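Local structure of RNA methyltransferase, TrmH family (2I6D) at residues A29-K34 with P86-F91. The protein probably binds RNA and methylates it, and is a knotted methyltransferase of the TrmH (SpoU) family. Numbering follows the deposited sequence.
Sequences AVEGPK and PLMAVF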
ATOM      1  N   ALA A  29      -8.178  -5.570   9.579  1.00 27.85           N
ATOM      2  CA  ALA A  29      -7.583  -6.770  10.124  1.00 28.32           C
ATOM      3  C   ALA A  29      -6.341  -7.206   9.334  1.00 28.89           C
ATOM      4  O   ALA A  29      -6.207  -6.946   8.117  1.00 29.42           O
ATOM      5  CB  ALA A  29      -8.615  -7.910  10.160  1.00 29.48           C
ATOM      6  N   VAL A  30      -5.477  -7.915  10.036  1.00 28.44           N
ATOM      7  CA  VAL A  30      -4.242  -8.496   9.508  1.00 27.73           C
ATOM      8  C   VAL A  30      -4.157  -9.903  10.066  1.00 28.14           C
ATOM      9  O   VAL A  30      -4.396 -10.127  11.282  1.00 29.29           O
ATOM     10  CB  VAL A  30      -3.004  -7.670   9.953  1.00 28.42           C
ATOM     11  CG1 VAL A  30      -1.664  -8.261   9.410  1.00 26.34           C
ATOM     12  CG2 VAL A  30      -3.157  -6.188   9.509  1.00 27.25           C
ATOM     13  N   GLU A  31      -3.835 -10.847   9.195  1.00 27.42           N
ATOM     14  CA  GLU A  31      -3.767 -12.261   9.573  1.00 27.67           C
ATOM     15  C   GLU A  31      -2.373 -12.878   9.484  1.00 26.92           C
ATOM     16  O   GLU A  31      -1.586 -12.614   8.558  1.00 26.47           O
ATOM     17  CB  GLU A  31      -4.767 -13.090   8.774  1.00 27.18           C
ATOM     18  CG  GLU A  31      -6.209 -12.556   8.846  1.00 26.26           C
ATOM     19  CD  GLU A  31      -7.176 -13.510   8.144  1.00 28.92           C
ATOM     20  OE1 GLU A  31      -6.873 -14.716   8.105  1.00 28.47           O
ATOM     21  OE2 GLU A  31      -8.213 -13.063   7.604  1.00 28.59           O
ATOM     22  N   GLY A  32      -2.077 -13.699  10.479  1.00 26.17           N
ATOM     23  CA  GLY A  32      -0.892 -14.524  10.465  1.00 25.34           C
ATOM     24  C   GLY A  32       0.260 -13.922  11.242  1.00 25.77           C
ATOM     25  O   GLY A  32       0.386 -12.717  11.307  1.00 26.05           O
ATOM     26  N   PRO A  33       1.114 -14.768  11.833  1.00 25.71           N
ATOM     27  CA  PRO A  33       2.192 -14.260  12.682  1.00 26.14           C
ATOM     28  C   PRO A  33       3.186 -13.328  11.988  1.00 26.67           C
ATOM     29  O   PRO A  33       3.724 -12.439  12.636  1.00 26.40           O
ATOM     30  CB  PRO A  33       2.940 -15.534  13.141  1.00 26.62           C
ATOM     31  CG  PRO A  33       2.421 -16.662  12.278  1.00 25.95           C
ATOM     32  CD  PRO A  33       1.069 -16.245  11.773  1.00 25.68           C
ATOM     33  N   LYS A  34       3.478 -13.566  10.712  1.00 27.00           N
ATOM     34  CA  LYS A  34       4.534 -12.792  10.039  1.00 27.56           C
ATOM     35  C   LYS A  34       4.089 -11.330   9.911  1.00 26.63           C
ATOM     36  O   LYS A  34       4.803 -10.396  10.315  1.00 26.42           O
ATOM     37  CB  LYS A  34       4.867 -13.380   8.661  1.00 27.55           C
ATOM     38  CG  LYS A  34       5.584 -14.699   8.697  1.00 29.92           C
ATOM     39  CD  LYS A  34       6.081 -15.123   7.296  1.00 30.83           C
ATOM     40  CE  LYS A  34       6.016 -16.650   7.142  1.00 35.01           C
ATOM     41  NZ  LYS A  34       6.735 -17.131   5.922  1.00 36.31           N
ATOM     42  N   PRO A  86      -3.591 -19.174  12.440  1.00 29.97           N
ATOM     43  CA  PRO A  86      -4.273 -18.990  13.728  1.00 29.72           C
ATOM     44  C   PRO A  86      -3.939 -17.727  14.535  1.00 29.59           C
ATOM     45  O   PRO A  86      -3.701 -17.810  15.737  1.00 29.26           O
ATOM     46  CB  PRO A  86      -3.893 -20.264  14.512  1.00 29.91           C
ATOM     47  CG  PRO A  86      -2.664 -20.752  13.884  1.00 30.24           C
ATOM     48  CD  PRO A  86      -2.491 -20.155  12.522  1.00 30.41           C
ATOM     49  N   LEU A  87      -3.926 -16.569  13.870  1.00 28.42           N
ATOM     50  CA  LEU A  87      -3.697 -15.302  14.525  1.00 28.55           C
ATOM     51  C   LEU A  87      -4.324 -14.210  13.647  1.00 28.30           C
ATOM     52  O   LEU A  87      -4.063 -14.149  12.451  1.00 27.07           O
ATOM     53  CB  LEU A  87      -2.176 -15.057  14.692  1.00 27.90           C
ATOM     54  CG  LEU A  87      -1.741 -13.846  15.508  1.00 28.77           C
ATOM     55  CD1 LEU A  87      -2.132 -14.024  16.976  1.00 27.63           C
ATOM     56  CD2 LEU A  87      -0.206 -13.627  15.322  1.00 28.71           C
HETATM   57  N   MSE A  88      -5.169 -13.385  14.246  1.00 28.86           N
HETATM   58  CA  MSE A  88      -5.803 -12.303  13.523  1.00 31.53           C
HETATM   59  C   MSE A  88      -5.777 -11.098  14.446  1.00 29.81           C
HETATM   60  O   MSE A  88      -6.196 -11.192  15.610  1.00 29.41           O
HETATM   61  CB  MSE A  88      -7.243 -12.694  13.144  1.00 31.79           C
HETATM   62  CG  MSE A  88      -7.941 -11.697  12.212  1.00 33.41           C
HETATM   63 SE   MSE A  88      -9.616 -12.513  11.499  1.00 40.89          SE
HETATM   64  CE  MSE A  88     -10.165 -11.029  10.309  1.00 36.47           C
ATOM     65  N   ALA A  89      -5.250  -9.982  13.943  1.00 28.15           N
ATOM     66  CA  ALA A  89      -5.176  -8.724  14.701  1.00 27.77           C
ATOM     67  C   ALA A  89      -6.138  -7.721  14.101  1.00 27.84           C
ATOM     68  O   ALA A  89      -6.368  -7.723  12.900  1.00 28.38           O
ATOM     69  CB  ALA A  89      -3.713  -8.162  14.664  1.00 25.96           C
ATOM     70  N   VAL A  90      -6.684  -6.836  14.932  1.00 27.70           N
ATOM     71  CA  VAL A  90      -7.434  -5.718  14.422  1.00 26.04           C
ATOM     72  C   VAL A  90      -6.647  -4.470  14.826  1.00 26.66           C
ATOM     73  O   VAL A  90      -6.337  -4.290  16.013  1.00 26.69           O
ATOM     74  CB  VAL A  90      -8.869  -5.657  14.980  1.00 26.48           C
ATOM     75  CG1 VAL A  90      -9.555  -4.371  14.471  1.00 25.41           C
ATOM     76  CG2 VAL A  90      -9.691  -6.898  14.533  1.00 25.36           C
ATOM     77  N   PHE A  91      -6.318  -3.640  13.840  1.00 24.85           N
ATOM     78  CA  PHE A  91      -5.597  -2.388  14.067  1.00 25.89           C
ATOM     79  C   PHE A  91      -6.473  -1.225  13.706  1.00 26.58           C
ATOM     80  O   PHE A  91      -7.351  -1.348  12.838  1.00 26.58           O
ATOM     81  CB  PHE A  91      -4.364  -2.304  13.167  1.00 25.63           C
ATOM     82  CG  PHE A  91      -3.303  -3.317  13.487  1.00 26.55           C
ATOM     83  CD1 PHE A  91      -2.527  -3.208  14.648  1.00 26.00           C
ATOM     84  CD2 PHE A  91      -3.038  -4.352  12.600  1.00 28.55           C
ATOM     85  CE1 PHE A  91      -1.525  -4.156  14.938  1.00 28.36           C
ATOM     86  CE2 PHE A  91      -2.016  -5.286  12.867  1.00 30.64           C
ATOM     87  CZ  PHE A  91      -1.269  -5.182  14.044  1.00 28.84           C
TER
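The carbonyl oxygen Val-30 O meets the backbone amide Ala-89 N at 2.8 Å, with an N-H...O angle of 174°, and it also receives a CA-H...O contact from Met-88. In return Val-30 N donates to Ala-89 O at 3.0 Å, which makes Val-30 and Ala-89 a hydrogen-bonded antiparallel pair. Gly-32 N bonds to Leu-87 O at 2.8 Å, extending the ladder as far as Gly-32, the N-cap of helix 33-39. The phi of 97° and psi of 149° at Gly-32 would press a CB against the preceding carbonyl oxygen, so this backbone turn calls for glycine. Beyond it, Leu-87 CD2 reaches Pro-33 CA at 3.6 Å.

On one face of the sheet, Glu-31 and selenomethionine Met-88 lie side by side and point the same way, CG to CG at 3.9 Å. The extended Met-88 chain carries CE to Ala-29 CB, a tight 3.5 Å approach. The Glu-31 carboxylate is hydrogen-bonded through OE1 to Ser-79 OG and through OE2 to Thr-80 N, tying the strand to the loop that precedes 86-91. On the other face, Val-30 CG2, anti to the carbonyl carbon, comes to the edge of the Phe-91 ring, 3.6 Å from CD2. Helix 33-39 covers this side, with Leu-35 and Met-39 on Val-30 and Val-36 on Ala-89.

Strand 87-92 pairs with strand 45-51 as well, so the contact places 27-31 as an outermost strand of the four-stranded mixed sheet in the N-terminal part, probably an MRM3-like substrate-binding domain.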